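Local coordinates for protein pullulanase (Klebsiella oxytoca, PDB 2YOC) that hydrolyses the alpha-1,6-glucosidic linkages of pullulan and related dextrins and is exported by a type 2 secretion system, at residues Ile419-Pro430 against Lys436-Met447. Numbering follows the deposited sequence.
Sequences IRDLSAWDQTVP and KYLALTAGDSNM
Asp-426 and Thr-428 reach across to the first turn of helix 446-457 and take up two of its leading N-H groups. CB of Asp-426 lies beside Val-429 CG2 of its own segment, and CG stands anti to the backbone N (chi1 -163°), carrying the carboxylate over to the helix end. CG comes within 3.9 Å of both Met-447 N and Asn-446 CB. From there OD2 accepts from Met-447 N at 2.8 Å, the donor arriving nearly in line with the C-O bond. OD1 turns back to its own segment, gripped twice by Thr-428: OG1 donates to it at 2.7 Å and the backbone N closes an Asx turn, both from the same face of the carboxylate. With its proton committed to OD1, Thr-428 OG1 can accept from Asn-446 N at 2.8 Å (N-H...O 161°). Ser-445 is the N-cap, its OG bonded to Val-448 N, and the negative carboxylate beside this helix start probably interacts favourably with the helix dipole. Segments 419-430 and 436-447 run through the connection from strand 413-417 into the first turn of helix 446-457, in the first beta-alpha unit of the catalytic (beta/alpha)8 barrel of this alpha-amylase-type glycosidase. Met-447, present as selenomethionine, is bent at chi2 and chi3, and its SE lies 4.2 Å from Leu-422 CB while CE packs on Ser-423 CB. Val-429 straddles the neighbouring surface, CG1 against Ala-439 CB and CG2 3.6 Å from Ser-445 CB. At the far end, Ile-419 CG2 rests against the Lys-436 carbonyl, and Met-575 of helix 567-582 touches both Ile-419 and Tyr-437.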
# COMPACT_ATOMS: atom_id res chain seq x y z
N ILE B 419 -16.22 31.08 32.25
CA ILE B 419 -16.89 31.83 33.34
C ILE B 419 -18.06 32.71 32.92
O ILE B 419 -19.09 32.72 33.60
CB ILE B 419 -15.88 32.49 34.33
CG1 ILE B 419 -14.84 31.47 34.90
CG2 ILE B 419 -16.56 33.29 35.44
CD1 ILE B 419 -15.37 30.21 35.54
N ARG B 420 -17.94 33.40 31.78
CA ARG B 420 -19.02 34.24 31.27
C ARG B 420 -20.05 33.35 30.58
O ARG B 420 -21.23 33.39 30.94
CB ARG B 420 -18.51 35.36 30.36
CG ARG B 420 -17.80 36.46 31.16
CD ARG B 420 -17.86 37.81 30.48
NE ARG B 420 -19.23 38.30 30.33
CZ ARG B 420 -19.83 39.14 31.17
NH1 ARG B 420 -19.18 39.61 32.23
NH2 ARG B 420 -21.08 39.52 30.95
N ASP B 421 -19.59 32.46 29.68
CA ASP B 421 -20.45 31.50 28.97
C ASP B 421 -21.45 30.77 29.91
O ASP B 421 -22.59 30.50 29.51
CB ASP B 421 -19.58 30.47 28.20
CG ASP B 421 -18.90 30.99 26.94
OD1 ASP B 421 -19.20 32.12 26.52
OD2 ASP B 421 -18.08 30.23 26.35
N LEU B 422 -21.03 30.49 31.17
CA LEU B 422 -21.86 29.80 32.17
C LEU B 422 -22.98 30.65 32.77
O LEU B 422 -24.15 30.25 32.70
CB LEU B 422 -20.99 29.20 33.31
CG LEU B 422 -20.07 28.04 32.98
CD1 LEU B 422 -19.15 27.78 34.11
CD2 LEU B 422 -20.84 26.80 32.73
N SER B 423 -22.63 31.82 33.35
CA SER B 423 -23.57 32.69 34.06
C SER B 423 -23.92 34.08 33.48
O SER B 423 -24.70 34.78 34.11
CB SER B 423 -23.11 32.86 35.50
OG SER B 423 -21.79 33.39 35.54
N ALA B 424 -23.36 34.48 32.31
CA ALA B 424 -23.65 35.80 31.74
C ALA B 424 -25.12 36.04 31.40
O ALA B 424 -25.62 37.16 31.58
CB ALA B 424 -22.80 36.06 30.51
N TRP B 425 -25.81 34.98 30.93
CA TRP B 425 -27.21 35.07 30.53
C TRP B 425 -28.20 34.45 31.53
O TRP B 425 -29.41 34.62 31.36
CB TRP B 425 -27.42 34.49 29.12
CG TRP B 425 -26.62 35.14 28.03
CD1 TRP B 425 -25.36 34.82 27.63
CD2 TRP B 425 -27.07 36.17 27.16
NE1 TRP B 425 -24.98 35.63 26.58
CE2 TRP B 425 -26.00 36.49 26.29
CE3 TRP B 425 -28.25 36.92 27.08
CZ2 TRP B 425 -26.09 37.50 25.32
CZ3 TRP B 425 -28.34 37.92 26.13
CH2 TRP B 425 -27.28 38.19 25.25
N ASP B 426 -27.72 33.72 32.54
CA ASP B 426 -28.64 33.08 33.47
C ASP B 426 -29.23 34.01 34.52
O ASP B 426 -28.56 34.41 35.48
CB ASP B 426 -28.07 31.78 34.06
CG ASP B 426 -29.13 30.89 34.70
OD1 ASP B 426 -30.34 31.24 34.60
OD2 ASP B 426 -28.77 29.83 35.26
N GLN B 427 -30.52 34.31 34.34
CA GLN B 427 -31.30 35.20 35.19
C GLN B 427 -31.48 34.65 36.61
O GLN B 427 -31.54 35.44 37.56
CB GLN B 427 -32.66 35.52 34.55
CG GLN B 427 -32.54 36.23 33.20
CD GLN B 427 -31.91 37.61 33.28
OE1 GLN B 427 -32.25 38.43 34.15
NE2 GLN B 427 -31.00 37.90 32.35
N THR B 428 -31.51 33.30 36.75
CA THR B 428 -31.67 32.65 38.06
C THR B 428 -30.42 32.79 38.92
O THR B 428 -30.43 32.38 40.10
CB THR B 428 -32.16 31.21 37.91
OG1 THR B 428 -31.29 30.50 37.03
CG2 THR B 428 -33.58 31.13 37.41
N VAL B 429 -29.35 33.38 38.34
CA VAL B 429 -28.09 33.65 39.02
C VAL B 429 -28.14 35.12 39.48
O VAL B 429 -28.30 35.99 38.61
CB VAL B 429 -26.83 33.40 38.14
CG1 VAL B 429 -25.54 33.66 38.92
CG2 VAL B 429 -26.83 32.00 37.54
N PRO B 430 -28.00 35.43 40.80
CA PRO B 430 -28.04 36.84 41.24
C PRO B 430 -27.13 37.70 40.40
O PRO B 430 -25.98 37.31 40.12
CB PRO B 430 -27.61 36.79 42.70
CG PRO B 430 -27.10 35.40 42.93
CD PRO B 430 -27.81 34.53 41.95
N LYS B 436 -19.07 35.53 37.11
CA LYS B 436 -18.15 35.43 38.24
C LYS B 436 -17.88 33.98 38.65
O LYS B 436 -18.65 33.08 38.30
CB LYS B 436 -18.72 36.19 39.46
CG LYS B 436 -19.11 37.63 39.19
CD LYS B 436 -17.91 38.56 39.16
CE LYS B 436 -18.27 39.89 38.56
NZ LYS B 436 -17.06 40.65 38.19
N TYR B 437 -16.78 33.75 39.41
CA TYR B 437 -16.45 32.42 39.95
C TYR B 437 -17.60 32.01 40.87
O TYR B 437 -18.08 30.88 40.78
CB TYR B 437 -15.15 32.43 40.78
CG TYR B 437 -13.89 32.89 40.07
CD1 TYR B 437 -13.36 32.16 39.01
CD2 TYR B 437 -13.16 33.98 40.55
CE1 TYR B 437 -12.17 32.55 38.38
CE2 TYR B 437 -11.96 34.37 39.94
CZ TYR B 437 -11.47 33.65 38.85
OH TYR B 437 -10.32 34.04 38.21
N LEU B 438 -18.07 32.96 41.72
CA LEU B 438 -19.14 32.73 42.69
C LEU B 438 -20.49 32.28 42.13
O LEU B 438 -21.28 31.70 42.87
CB LEU B 438 -19.30 33.89 43.65
CG LEU B 438 -18.15 34.13 44.62
CD1 LEU B 438 -18.40 35.41 45.40
CD2 LEU B 438 -17.93 32.94 45.55
N ALA B 439 -20.72 32.48 40.81
CA ALA B 439 -21.92 32.01 40.12
C ALA B 439 -22.14 30.52 40.36
O ALA B 439 -23.28 30.09 40.49
CB ALA B 439 -21.79 32.26 38.63
N LEU B 440 -21.06 29.73 40.46
CA LEU B 440 -21.21 28.31 40.70
C LEU B 440 -21.82 27.99 42.08
O LEU B 440 -22.23 26.85 42.30
CB LEU B 440 -19.89 27.56 40.47
CG LEU B 440 -19.50 27.21 39.02
CD1 LEU B 440 -20.59 26.46 38.28
CD2 LEU B 440 -18.96 28.41 38.26
N THR B 441 -21.95 28.99 42.96
CA THR B 441 -22.56 28.77 44.28
C THR B 441 -24.09 28.96 44.26
O THR B 441 -24.78 28.56 45.20
CB THR B 441 -21.90 29.64 45.34
OG1 THR B 441 -22.36 30.99 45.17
CG2 THR B 441 -20.39 29.58 45.29
N ALA B 442 -24.62 29.56 43.18
CA ALA B 442 -26.06 29.80 42.98
C ALA B 442 -26.77 28.46 42.79
O ALA B 442 -27.26 28.17 41.69
CB ALA B 442 -26.27 30.71 41.77
N GLY B 443 -26.83 27.67 43.87
CA GLY B 443 -27.42 26.34 43.91
C GLY B 443 -28.77 26.22 43.23
O GLY B 443 -29.08 25.18 42.66
N ASP B 444 -29.56 27.31 43.27
CA ASP B 444 -30.89 27.38 42.70
C ASP B 444 -30.90 28.18 41.40
O ASP B 444 -31.68 29.12 41.23
CB ASP B 444 -31.88 27.92 43.75
CG ASP B 444 -31.94 27.09 45.03
OD1 ASP B 444 -32.22 25.86 44.93
OD2 ASP B 444 -31.72 27.66 46.13
N SER B 445 -30.03 27.82 40.47
CA SER B 445 -29.99 28.46 39.17
C SER B 445 -30.19 27.41 38.07
O SER B 445 -29.99 26.21 38.32
CB SER B 445 -28.68 29.21 38.97
OG SER B 445 -27.59 28.34 38.71
N ASN B 446 -30.58 27.84 36.86
CA ASN B 446 -30.77 26.93 35.73
C ASN B 446 -29.42 26.29 35.37
O ASN B 446 -29.35 25.07 35.17
CB ASN B 446 -31.32 27.65 34.51
CG ASN B 446 -32.67 28.30 34.68
OD1 ASN B 446 -33.47 27.97 35.58
ND2 ASN B 446 -32.94 29.28 33.81
N MSE B 447 -28.36 27.11 35.31
CA MSE B 447 -27.01 26.66 35.00
C MSE B 447 -26.53 25.68 36.06
O MSE B 447 -26.24 24.54 35.71
CB MSE B 447 -26.07 27.87 34.84
CG MSE B 447 -24.66 27.51 34.43
SE MSE B 447 -23.52 27.18 35.95
CE MSE B 447 -23.50 28.94 36.79